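Local coordinates for McyG protein (Microcystis aeruginosa PCC 7806, PDB 4R0M) that probably activates phenylalanine or a related acid as its adenylate and passes it to a peptidyl carrier domain during microcystin synthesis, at residues Thr195-Asn198 and Ile199-Thr203; Gln307-Val310 and Lys311-Arg314; Ile374-Gln377 and Glu378-Leu382; Glu410-Glu414 and Gly415-Thr419. All coordinates share one frame; numbering follows the deposited sequence.

Interaction 1: Thr195-Asn198 and Ile199-Thr203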
loop_
_atom_site.group_PDB
_atom_site.type_symbol
_atom_site.label_atom_id
_atom_site.label_comp_id
_atom_site.label_asym_id
_atom_site.label_seq_id
_atom_site.Cartn_x
_atom_site.Cartn_y
_atom_site.Cartn_z
ATOM N N THR A 195 5.100 1.457 17.312
ATOM C CA THR A 195 6.261 1.646 18.171
ATOM C C THR A 195 7.519 1.191 17.438
ATOM O O THR A 195 7.429 0.531 16.396
ATOM C CB THR A 195 6.112 0.849 19.483
ATOM O OG1 THR A 195 6.051 -0.551 19.187
ATOM C CG2 THR A 195 4.847 1.259 20.222
ATOM N N HIS A 196 8.685 1.550 17.977
ATOM C CA HIS A 196 9.964 1.028 17.493
ATOM C C HIS A 196 9.941 -0.471 17.524
ATOM O O HIS A 196 10.355 -1.130 16.567
ATOM C CB HIS A 196 11.125 1.512 18.361
ATOM C CG HIS A 196 11.219 3.011 18.489
ATOM N ND1 HIS A 196 12.017 3.754 17.703
ATOM C CD2 HIS A 196 10.593 3.895 19.364
ATOM C CE1 HIS A 196 11.905 5.050 18.049
ATOM N NE2 HIS A 196 11.033 5.135 19.066
ATOM N N HIS A 197 9.446 -1.015 18.634
ATOM C CA HIS A 197 9.381 -2.457 18.843
ATOM C C HIS A 197 8.473 -3.138 17.860
ATOM O O HIS A 197 8.778 -4.241 17.414
ATOM C CB HIS A 197 8.973 -2.778 20.277
ATOM C CG HIS A 197 9.163 -4.231 20.652
ATOM N ND1 HIS A 197 10.379 -4.806 20.731
ATOM C CD2 HIS A 197 8.239 -5.221 20.977
ATOM C CE1 HIS A 197 10.242 -6.097 21.084
ATOM N NE2 HIS A 197 8.931 -6.351 21.235
ATOM N N ASN A 198 7.355 -2.490 17.513
ATOM C CA ASN A 198 6.468 -2.974 16.447
ATOM C C ASN A 198 7.222 -3.145 15.134
ATOM O O ASN A 198 7.225 -4.224 14.542
ATOM C CB ASN A 198 5.285 -2.014 16.216
ATOM C CG ASN A 198 4.218 -2.092 17.302
ATOM O OD1 ASN A 198 3.585 -1.083 17.627
ATOM N ND2 ASN A 198 4.005 -3.280 17.858
ATOM N N ILE A 199 7.867 -2.066 14.698
ATOM C CA ILE A 199 8.550 -2.006 13.407
ATOM C C ILE A 199 9.733 -2.979 13.337
ATOM O O ILE A 199 9.848 -3.762 12.389
ATOM C CB ILE A 199 9.001 -0.558 13.088
ATOM C CG1 ILE A 199 7.778 0.357 12.943
ATOM C CG2 ILE A 199 9.853 -0.513 11.823
ATOM C CD1 ILE A 199 8.065 1.831 13.153
ATOM N N LEU A 200 10.590 -2.940 14.355
ATOM C CA LEU A 200 11.805 -3.755 14.369
ATOM C C LEU A 200 11.544 -5.237 14.617
ATOM O O LEU A 200 12.368 -6.083 14.267
ATOM C CB LEU A 200 12.841 -3.183 15.343
ATOM C CG LEU A 200 13.311 -1.779 14.942
ATOM C CD1 LEU A 200 14.241 -1.187 15.987
ATOM C CD2 LEU A 200 13.967 -1.780 13.565
ATOM N N SER A 201 10.387 -5.544 15.199
ATOM C CA SER A 201 9.935 -6.924 15.344
ATOM C C SER A 201 9.437 -7.503 14.011
ATOM O O SER A 201 9.514 -8.714 13.791
ATOM C CB SER A 201 8.857 -7.024 16.420
ATOM O OG SER A 201 9.377 -6.698 17.698
HETATM N N MSE A 202 8.967 -6.671 13.103
HETATM C CA MSE A 202 8.610 -7.099 11.783
HETATM C C MSE A 202 9.866 -7.293 11.023
HETATM O O MSE A 202 10.017 -8.291 10.356
HETATM C CB MSE A 202 7.688 -6.056 11.149
HETATM C CG MSE A 202 7.311 -6.308 9.699
HETATM SE SE MSE A 202 8.647 -5.810 8.390
HETATM C CE MSE A 202 8.017 -6.677 6.831
ATOM N N THR A 203 10.765 -6.344 11.119
ATOM C CA THR A 203 12.032 -6.383 10.394
ATOM C C THR A 203 12.791 -7.665 10.692
ATOM O O THR A 203 13.159 -8.400 9.773
ATOM C CB THR A 203 12.943 -5.198 10.768
ATOM O OG1 THR A 203 13.218 -5.210 12.169
ATOM C CG2 THR A 203 12.280 -3.913 10.436
#

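Interaction 2: Gln307-Val310 and Lys311-Arg314. With FA5 (adenosine-5'-[phenylalaninyl-phosphate]), chain C.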
loop_
_atom_site.group_PDB
_atom_site.type_symbol
_atom_site.label_atom_id
_atom_site.label_comp_id
_atom_site.label_asym_id
_atom_site.label_seq_id
_atom_site.Cartn_x
_atom_site.Cartn_y
_atom_site.Cartn_z
ATOM N N GLN A 307 -5.940 -8.248 -3.277
ATOM C CA GLN A 307 -6.179 -9.632 -3.665
ATOM C C GLN A 307 -5.289 -10.031 -4.842
ATOM O O GLN A 307 -5.149 -9.279 -5.807
ATOM C CB GLN A 307 -7.661 -9.847 -3.996
ATOM C CG GLN A 307 -8.088 -11.308 -4.067
ATOM C CD GLN A 307 -8.112 -12.000 -2.717
ATOM O OE1 GLN A 307 -8.434 -11.394 -1.692
ATOM N NE2 GLN A 307 -7.783 -13.287 -2.714
ATOM N N VAL A 308 -4.682 -11.211 -4.736
ATOM C CA VAL A 308 -3.774 -11.726 -5.758
ATOM C C VAL A 308 -4.545 -12.612 -6.737
ATOM O O VAL A 308 -5.265 -13.524 -6.325
ATOM C CB VAL A 308 -2.597 -12.515 -5.129
ATOM C CG1 VAL A 308 -1.598 -12.948 -6.191
ATOM C CG2 VAL A 308 -1.899 -11.682 -4.058
ATOM N N SER A 309 -4.388 -12.332 -8.028
ATOM C CA SER A 309 -5.076 -13.084 -9.076
ATOM C C SER A 309 -4.229 -14.239 -9.611
ATOM O O SER A 309 -3.118 -14.031 -10.111
ATOM C CB SER A 309 -5.492 -12.150 -10.217
ATOM O OG SER A 309 -5.946 -12.884 -11.343
ATOM N N VAL A 310 -4.774 -15.450 -9.500
ATOM C CA VAL A 310 -4.137 -16.680 -9.981
ATOM C C VAL A 310 -3.735 -16.570 -11.455
ATOM O O VAL A 310 -2.591 -16.854 -11.813
ATOM C CB VAL A 310 -5.062 -17.910 -9.780
ATOM C CG1 VAL A 310 -4.418 -19.184 -10.314
ATOM C CG2 VAL A 310 -5.432 -18.079 -8.314
ATOM N N LYS A 311 -4.678 -16.144 -12.297
ATOM C CA LYS A 311 -4.461 -16.039 -13.744
ATOM C C LYS A 311 -3.427 -14.980 -14.123
ATOM O O LYS A 311 -2.693 -15.146 -15.098
ATOM C CB LYS A 311 -5.776 -15.756 -14.478
ATOM C CG LYS A 311 -6.749 -16.927 -14.503
ATOM C CD LYS A 311 -7.830 -16.748 -15.565
ATOM C CE LYS A 311 -8.888 -15.722 -15.165
ATOM N NZ LYS A 311 -9.755 -16.186 -14.046
ATOM N N THR A 312 -3.385 -13.898 -13.350
ATOM C CA THR A 312 -2.452 -12.796 -13.586
ATOM C C THR A 312 -1.021 -13.206 -13.232
ATOM O O THR A 312 -0.090 -12.944 -13.995
ATOM C CB THR A 312 -2.874 -11.528 -12.807
ATOM O OG1 THR A 312 -4.225 -11.189 -13.149
ATOM C CG2 THR A 312 -1.969 -10.345 -13.135
ATOM N N ILE A 313 -0.857 -13.856 -12.081
ATOM C CA ILE A 313 0.445 -14.371 -11.654
ATOM C C ILE A 313 0.973 -15.439 -12.616
ATOM O O ILE A 313 2.149 -15.406 -12.998
ATOM C CB ILE A 313 0.394 -14.928 -10.213
ATOM C CG1 ILE A 313 0.353 -13.787 -9.192
ATOM C CG2 ILE A 313 1.589 -15.828 -9.933
ATOM C CD1 ILE A 313 1.661 -13.036 -9.025
ATOM N N ARG A 314 0.100 -16.369 -13.004
ATOM C CA ARG A 314 0.452 -17.453 -13.924
ATOM C C ARG A 314 1.009 -16.909 -15.240
ATOM O O ARG A 314 2.019 -17.404 -15.747
ATOM C CB ARG A 314 -0.765 -18.349 -14.181
ATOM C CG ARG A 314 -0.495 -19.570 -15.045
ATOM C CD ARG A 314 -1.793 -20.247 -15.455
ATOM N NE ARG A 314 -1.597 -21.174 -16.569
ATOM C CZ ARG A 314 -1.463 -22.492 -16.447
ATOM N NH1 ARG A 314 -1.505 -23.072 -15.252
ATOM N NH2 ARG A 314 -1.289 -23.240 -17.528
HETATM C C FA5 C . -1.510 -2.270 2.717
HETATM O O FA5 C . -2.086 -2.183 1.639
HETATM C CA FA5 C . -0.526 -3.385 2.961
HETATM N N FA5 C . -1.227 -4.586 2.574
HETATM C CB FA5 C . 0.738 -3.249 2.099
HETATM C CG FA5 C . 1.779 -4.375 2.117
HETATM C CD1 FA5 C . 1.527 -5.665 2.588
HETATM C CD2 FA5 C . 3.060 -4.106 1.618
HETATM C CE1 FA5 C . 2.526 -6.647 2.570
HETATM C CE2 FA5 C . 4.064 -5.081 1.588
HETATM C CZ FA5 C . 3.796 -6.360 2.069
HETATM P P FA5 C . -3.340 -0.817 4.109
HETATM O OP1 FA5 C . -3.690 0.369 3.250
HETATM O OP2 FA5 C . -3.442 -0.682 5.607
HETATM O OP3 FA5 C . -1.827 -1.288 3.753
HETATM O "O5'" FA5 C . -4.305 -2.018 3.636
HETATM C "C5'" FA5 C . -4.312 -3.295 4.270
HETATM C "C4'" FA5 C . -5.391 -4.143 3.614
HETATM O "O4'" FA5 C . -5.086 -4.438 2.245
HETATM C "C3'" FA5 C . -5.556 -5.499 4.268
HETATM O "O3'" FA5 C . -6.366 -5.435 5.441
HETATM C "C2'" FA5 C . -6.214 -6.299 3.167
HETATM O "O2'" FA5 C . -7.626 -6.060 3.148
HETATM C "C1'" FA5 C . -5.614 -5.723 1.902
HETATM N N9 FA5 C . -4.530 -6.626 1.435
HETATM C C8 FA5 C . -3.210 -6.419 1.598
HETATM N N7 FA5 C . -2.477 -7.424 1.058
HETATM C C5 FA5 C . -3.341 -8.314 0.538
HETATM C C6 FA5 C . -3.244 -9.609 -0.181
HETATM N N6 FA5 C . -2.045 -10.170 -0.457
HETATM N N1 FA5 C . -4.396 -10.218 -0.552
HETATM C C2 FA5 C . -5.602 -9.676 -0.282
HETATM N N3 FA5 C . -5.765 -8.503 0.359
HETATM C C4 FA5 C . -4.693 -7.786 0.791
#

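Interaction 3: Ile374-Gln377 and Glu378-Leu382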
loop_
_atom_site.group_PDB
_atom_site.type_symbol
_atom_site.label_atom_id
_atom_site.label_comp_id
_atom_site.label_asym_id
_atom_site.label_seq_id
_atom_site.Cartn_x
_atom_site.Cartn_y
_atom_site.Cartn_z
ATOM N N ILE A 374 -8.154 -18.068 12.009
ATOM C CA ILE A 374 -9.416 -17.865 11.303
ATOM C C ILE A 374 -10.563 -18.298 12.215
ATOM O O ILE A 374 -10.672 -19.475 12.574
ATOM C CB ILE A 374 -9.452 -18.661 9.974
ATOM C CG1 ILE A 374 -8.368 -18.168 8.997
ATOM C CG2 ILE A 374 -10.838 -18.624 9.340
ATOM C CD1 ILE A 374 -8.535 -16.749 8.483
ATOM N N VAL A 375 -11.407 -17.338 12.592
ATOM C CA VAL A 375 -12.501 -17.589 13.536
ATOM C C VAL A 375 -13.887 -17.346 12.936
ATOM O O VAL A 375 -14.021 -16.706 11.888
ATOM C CB VAL A 375 -12.357 -16.745 14.830
ATOM C CG1 VAL A 375 -11.124 -17.165 15.614
ATOM C CG2 VAL A 375 -12.326 -15.256 14.514
ATOM N N ASP A 376 -14.909 -17.870 13.611
ATOM C CA ASP A 376 -16.303 -17.598 13.262
ATOM C C ASP A 376 -16.788 -16.323 13.957
ATOM O O ASP A 376 -15.995 -15.606 14.573
ATOM C CB ASP A 376 -17.199 -18.797 13.618
ATOM C CG ASP A 376 -17.091 -19.213 15.087
ATOM O OD1 ASP A 376 -16.640 -18.408 15.930
ATOM O OD2 ASP A 376 -17.472 -20.362 15.400
ATOM N N GLN A 377 -18.091 -16.059 13.866
ATOM C CA GLN A 377 -18.714 -14.883 14.486
ATOM C C GLN A 377 -18.605 -14.895 16.014
ATOM O O GLN A 377 -18.677 -13.846 16.656
ATOM C CB GLN A 377 -20.186 -14.780 14.072
ATOM C CG GLN A 377 -20.427 -14.670 12.570
ATOM C CD GLN A 377 -20.352 -13.244 12.051
ATOM O OE1 GLN A 377 -19.369 -12.533 12.273
ATOM N NE2 GLN A 377 -21.394 -12.822 11.343
ATOM N N GLU A 378 -18.424 -16.088 16.579
ATOM C CA GLU A 378 -18.379 -16.299 18.027
ATOM C C GLU A 378 -16.970 -16.155 18.614
ATOM O O GLU A 378 -16.782 -16.309 19.826
ATOM C CB GLU A 378 -18.929 -17.692 18.366
ATOM C CG GLU A 378 -20.407 -17.897 18.061
ATOM C CD GLU A 378 -21.316 -17.440 19.189
ATOM O OE1 GLU A 378 -20.962 -17.641 20.372
ATOM O OE2 GLU A 378 -22.398 -16.890 18.891
ATOM N N ASN A 379 -15.994 -15.855 17.754
ATOM C CA ASN A 379 -14.568 -15.828 18.122
ATOM C C ASN A 379 -14.007 -17.204 18.493
ATOM O O ASN A 379 -13.108 -17.319 19.332
ATOM C CB ASN A 379 -14.277 -14.799 19.226
ATOM C CG ASN A 379 -14.043 -13.401 18.684
ATOM O OD1 ASN A 379 -14.102 -13.163 17.476
ATOM N ND2 ASN A 379 -13.771 -12.464 19.583
ATOM N N ASN A 380 -14.549 -18.242 17.860
ATOM C CA ASN A 380 -14.043 -19.601 18.012
ATOM C C ASN A 380 -13.295 -20.036 16.755
ATOM O O ASN A 380 -13.821 -19.897 15.647
ATOM C CB ASN A 380 -15.182 -20.580 18.316
ATOM C CG ASN A 380 -15.726 -20.429 19.726
ATOM O OD1 ASN A 380 -14.975 -20.446 20.703
ATOM N ND2 ASN A 380 -17.043 -20.293 19.838
ATOM N N PRO A 381 -12.059 -20.553 16.921
ATOM C CA PRO A 381 -11.257 -21.014 15.785
ATOM C C PRO A 381 -11.995 -22.056 14.944
ATOM O O PRO A 381 -12.573 -23.002 15.487
ATOM C CB PRO A 381 -10.023 -21.631 16.453
ATOM C CG PRO A 381 -9.906 -20.912 17.751
ATOM C CD PRO A 381 -11.320 -20.669 18.194
ATOM N N LEU A 382 -11.984 -21.853 13.630
ATOM C CA LEU A 382 -12.657 -22.741 12.690
ATOM C C LEU A 382 -11.704 -23.819 12.177
ATOM O O LEU A 382 -10.485 -23.626 12.202
ATOM C CB LEU A 382 -13.220 -21.936 11.511
ATOM C CG LEU A 382 -14.428 -21.029 11.761
ATOM C CD1 LEU A 382 -14.621 -20.075 10.593
ATOM C CD2 LEU A 382 -15.694 -21.839 12.010
#

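Interaction 4: Glu410-Glu414 and Gly415-Thr419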
loop_
_atom_site.group_PDB
_atom_site.type_symbol
_atom_site.label_atom_id
_atom_site.label_comp_id
_atom_site.label_asym_id
_atom_site.label_seq_id
_atom_site.Cartn_x
_atom_site.Cartn_y
_atom_site.Cartn_z
ATOM N N GLU A 410 -13.621 -2.532 20.063
ATOM C CA GLU A 410 -14.276 -3.353 19.048
ATOM C C GLU A 410 -13.320 -4.353 18.392
ATOM O O GLU A 410 -13.611 -5.550 18.345
ATOM C CB GLU A 410 -14.935 -2.466 17.982
ATOM C CG GLU A 410 -15.769 -3.221 16.952
ATOM C CD GLU A 410 -16.008 -2.434 15.668
ATOM O OE1 GLU A 410 -15.411 -1.348 15.490
ATOM O OE2 GLU A 410 -16.797 -2.911 14.823
ATOM N N VAL A 411 -12.185 -3.864 17.889
ATOM C CA VAL A 411 -11.285 -4.695 17.074
ATOM C C VAL A 411 -10.129 -5.359 17.837
ATOM O O VAL A 411 -9.504 -6.286 17.322
ATOM C CB VAL A 411 -10.751 -3.950 15.820
ATOM C CG1 VAL A 411 -11.893 -3.594 14.876
ATOM C CG2 VAL A 411 -9.947 -2.713 16.203
ATOM N N PHE A 412 -9.848 -4.882 19.049
ATOM C CA PHE A 412 -8.861 -5.523 19.923
ATOM C C PHE A 412 -9.547 -6.282 21.058
ATOM O O PHE A 412 -10.151 -5.674 21.943
ATOM C CB PHE A 412 -7.871 -4.502 20.496
ATOM C CG PHE A 412 -6.979 -3.871 19.467
ATOM C CD1 PHE A 412 -5.810 -4.503 19.057
ATOM C CD2 PHE A 412 -7.299 -2.634 18.917
ATOM C CE1 PHE A 412 -4.984 -3.920 18.109
ATOM C CE2 PHE A 412 -6.479 -2.044 17.969
ATOM C CZ PHE A 412 -5.320 -2.689 17.565
ATOM N N GLN A 413 -9.456 -7.609 21.018
ATOM C CA GLN A 413 -10.036 -8.468 22.052
ATOM C C GLN A 413 -9.145 -9.666 22.357
ATOM O O GLN A 413 -8.633 -10.315 21.442
ATOM C CB GLN A 413 -11.426 -8.960 21.640
ATOM C CG GLN A 413 -12.556 -7.984 21.936
ATOM C CD GLN A 413 -13.920 -8.520 21.535
ATOM O OE1 GLN A 413 -14.081 -9.113 20.466
ATOM N NE2 GLN A 413 -14.914 -8.304 22.393
ATOM N N GLU A 414 -8.971 -9.944 23.651
ATOM C CA GLU A 414 -8.235 -11.119 24.149
ATOM C C GLU A 414 -6.787 -11.207 23.648
ATOM O O GLU A 414 -6.204 -12.294 23.600
ATOM C CB GLU A 414 -8.988 -12.427 23.829
ATOM C CG GLU A 414 -10.468 -12.443 24.203
ATOM C CD GLU A 414 -10.721 -12.627 25.691
ATOM O OE1 GLU A 414 -9.814 -13.104 26.412
ATOM O OE2 GLU A 414 -11.842 -12.299 26.139
ATOM N N GLY A 415 -6.216 -10.063 23.276
ATOM C CA GLY A 415 -4.860 -10.008 22.731
ATOM C C GLY A 415 -4.797 -10.225 21.228
ATOM O O GLY A 415 -3.711 -10.363 20.662
ATOM N N TRP A 416 -5.962 -10.257 20.585
ATOM C CA TRP A 416 -6.057 -10.425 19.135
ATOM C C TRP A 416 -6.598 -9.192 18.470
ATOM O O TRP A 416 -7.402 -8.463 19.058
ATOM C CB TRP A 416 -6.949 -11.613 18.793
ATOM C CG TRP A 416 -6.353 -12.950 19.150
ATOM C CD1 TRP A 416 -6.504 -13.657 20.340
ATOM C CD2 TRP A 416 -5.489 -13.793 18.312
ATOM N NE1 TRP A 416 -5.814 -14.842 20.296
ATOM C CE2 TRP A 416 -5.184 -14.987 19.110
ATOM C CE3 TRP A 416 -4.959 -13.684 17.030
ATOM C CZ2 TRP A 416 -4.380 -16.010 18.627
ATOM C CZ3 TRP A 416 -4.149 -14.723 16.553
ATOM C CH2 TRP A 416 -3.868 -15.857 17.333
ATOM N N PHE A 417 -6.163 -8.954 17.236
ATOM C CA PHE A 417 -6.678 -7.851 16.429
ATOM C C PHE A 417 -7.440 -8.377 15.217
ATOM O O PHE A 417 -6.906 -9.160 14.429
ATOM C CB PHE A 417 -5.543 -6.912 15.995
ATOM C CG PHE A 417 -5.906 -5.996 14.855
ATOM C CD1 PHE A 417 -6.720 -4.883 15.062
ATOM C CD2 PHE A 417 -5.430 -6.241 13.569
ATOM C CE1 PHE A 417 -7.053 -4.040 14.010
ATOM C CE2 PHE A 417 -5.759 -5.400 12.516
ATOM C CZ PHE A 417 -6.572 -4.299 12.737
ATOM N N THR A 418 -8.691 -7.944 15.082
ATOM C CA THR A 418 -9.517 -8.306 13.938
ATOM C C THR A 418 -9.151 -7.412 12.758
ATOM O O THR A 418 -9.288 -6.187 12.824
ATOM C CB THR A 418 -11.022 -8.179 14.258
ATOM O OG1 THR A 418 -11.335 -8.959 15.420
ATOM C CG2 THR A 418 -11.869 -8.661 13.086
ATOM N N THR A 419 -8.688 -8.041 11.683
ATOM C CA THR A 419 -8.188 -7.335 10.506
ATOM C C THR A 419 -9.312 -6.780 9.630
ATOM O O THR A 419 -9.112 -5.818 8.881
ATOM C CB THR A 419 -7.306 -8.258 9.641
ATOM O OG1 THR A 419 -8.118 -9.276 9.044
ATOM C CG2 THR A 419 -6.213 -8.916 10.484
#

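Interaction 1: Thr195-Asn198 and Ile199-Thr203
Ser201 OG lies over the centre of one face of the His197 imidazole, 3.5 Å above its plane. The same hydroxyl donates a short bond to the backbone, Ser201 OG to His197 O at 2.5 Å. Two torsions bring this about: Ser201 swings OG anti to its carbonyl carbon (chi1 -65°), back toward the preceding turn, while His197 holds CG beside its own carbonyl carbon (chi1 -168°), so that ring and carbonyl oxygen lie close together. His197 O is gripped twice, because Ser201 N donates to it as well at 3.0 Å; hydroxyl and amide arrive from opposite faces of the carbonyl plane. The ring also stacks with Trp16.

These residues form the first turns of helix 196-210, which follows strand 190-195 in the AMP-binding domain and opens with a capping box. Thr195, the N-cap, takes Asn198 N on OG1 at 2.9 Å, and Asn198 OD1 returns the bond by accepting Thr195 N at 3.0 Å, almost straight at 177°. The other branch of that amide, ND2, donates to Asn395 O, fixing which way the group is flipped.

The backbone ladder starts with Ile199 N to Thr195 O, and Ile199 CG1 rests 3.5 Å from the same Thr195 O. Leu200 N donates to His196 O at 2.9 Å. Leu200 CB and CG crowd that oxygen. One rung further on, past the Ser201 N bond to His197 O, Met202 N reaches Asn198 O only weakly. Selenomethionine Met202, its chain bent away from this turn, packs on Val231 and Phe232 of helix 227-240.

Interaction 2: Gln307-Val310 and Lys311-Arg314
Gln307 leads the chain past the adenine of the phenylalanyl-adenylate to Val308, the first residue to meet the helix that follows, through Ile313. Gln307 N stands 3.3 Å from FA5 C2, and its side-chain OE1 also faces that carbon, while NE2 donates to Ile432 O. Val308 spends its two methyls differently. CG2 lies 3.9 Å from the adenine amino nitrogen FA5 N6, and CG1, anti to the backbone N (chi1 -175°), crosses Ile313 CG1 at 3.7 Å.

Ser309 is the N-cap of helix 310-320. Its OG shares a 3.0 Å hydrogen bond with Thr312 OG1, in which either may donate, and has a weak further bond to Thr454 OG1. Ser309 O accepts Ile313 N at 3.0 Å in a straight bond (170°), and Thr312 N adds a weak second one. Ser309 N donates to Asn275 OD1 of helix 275-282.

Val310 begins the helix: its O receives Arg314 N at 3.0 Å, with Arg314 CB 3.3 Å from the same oxygen, and its side chain packs on Leu354 and Val361.

The chemistry divides the work. Hydroxyls and backbone carbonyls secure the helix start, whereas the purely apolar Val308 side chain lies between the adenine and Ile313, so the helix start probably helps to place this side of the pocket.

Interaction 3: Ile374-Gln377 and Glu378-Leu382
Asp376 OD1 reaches across to Asn380 N at 2.9 Å, meeting it on the syn side of the carboxylate, 33° out of its plane. A weak second bond of 3.0 Å from Glu378 N ends on the same oxygen and has the form of an Asx turn. The side chain manages this by an unusual torsion: CG stands between the backbone N and the carbonyl carbon (chi1 56°), the crowded position, which curls the carboxylate over its own turn. There it runs alongside Asn380 in the same direction, the carboxylate and amide planes 76° apart.

The backbone beneath is a tight hairpin at the end of strand 370-375, a type I turn from Asp376 to Asn379 with a G1 bulge. Asn379 N donates to Asp376 O at 3.2 Å, Asp376 N to Asn380 O at 3.1 Å, and Asn379 itself takes the left-handed backbone conformation the bulge requires. With an alanine here instead of Asp376, Asn380 N and Glu378 N would probably lose this acceptor, and the turn would be less firmly set.

Leu382 closes the other end, its N bonded to Ile374 O at 2.9 Å in the carbonyl plane. Its branches then part: CD1 lies 3.7 Å from Val375 O, while CD2 touches Asp376 CB at 3.8 Å. Val375 answers Pro381 in a single bridge, CG1 leaning on the proline nitrogen and CG2 turned to Asn379 OD1 at 4.0 Å. That oxygen is held by Arg389 and Gln391 of strand 388-394, which fixes the turn to the neighbouring strand.

Interaction 4: Glu410-Glu414 and Gly415-Thr419
Trp416 N donates to Gln413 O at 2.8 Å, coming from above the carbonyl plane, 50° out of it, as the chain bends sharply between them. Gln413 N returns a bond to Trp416 O at 3.0 Å, this one in the carbonyl plane, so the two residues form a hydrogen-bonded antiparallel pair. Trp416 CB lies 3.4 Å from Gln413 O, and its indole takes part in a cation-pi contact with Arg373.

Strands 412-413 and 416-419 thus make a two-residue beta hairpin, closed by a type I' turn with Glu414 and Gly415 at its corners. A CB on Gly415 would run into Glu414 O, and at this backbone conformation only a residue without one fits easily. The hairpin follows helix 405-411 directly, and strand 416-419 continues into the sheet against strand 388-394. Thr418 N to Val411 O, 2.9 Å and in the carbonyl plane, ties the end of helix 405-411 to strand 416-419.

On one face of the hairpin Phe412 and Phe417 form the non-hydrogen-bonded pair. Phe417 CD1 stands over one face of the Phe412 ring, 3.6 Å from CZ and offset toward the rim, with the planes inclined at 36°. Phe417, its CG anti to the backbone N (chi1 163°), also sends CE1 beside Val411 CG2 at 3.9 Å. Replacing Phe412 with a serine would probably open a gap beside Phe417 CB and CD1 and leave that ring freer to shift. Beyond this pair Phe417 packs on Ile392 of strand 388-394 and Met336 of strand 330-336.

The four contacts follow one another along the chain and lie at different distances from the phenylalanyl-adenylate. Interaction 2 touches it, through Gln307 and Val308 at the adenine. Interaction 1 brings the Met202 side chain within about 6 Å of the ligand, interaction 4 brings Phe417 within about 7 Å, and interaction 3 stays farther off, Ile374 being about 12 Å away. Interactions 3 and 4 both reach the same antiparallel sheet, with centres 12 Å apart, and meet where Asn379 ND2 packs 3.5 Å from Gln413 OE1. The remaining pairs do not touch: the nearest atoms of interactions 1 and 4 are about 9 Å apart, those of 1 and 2 about 16 Å.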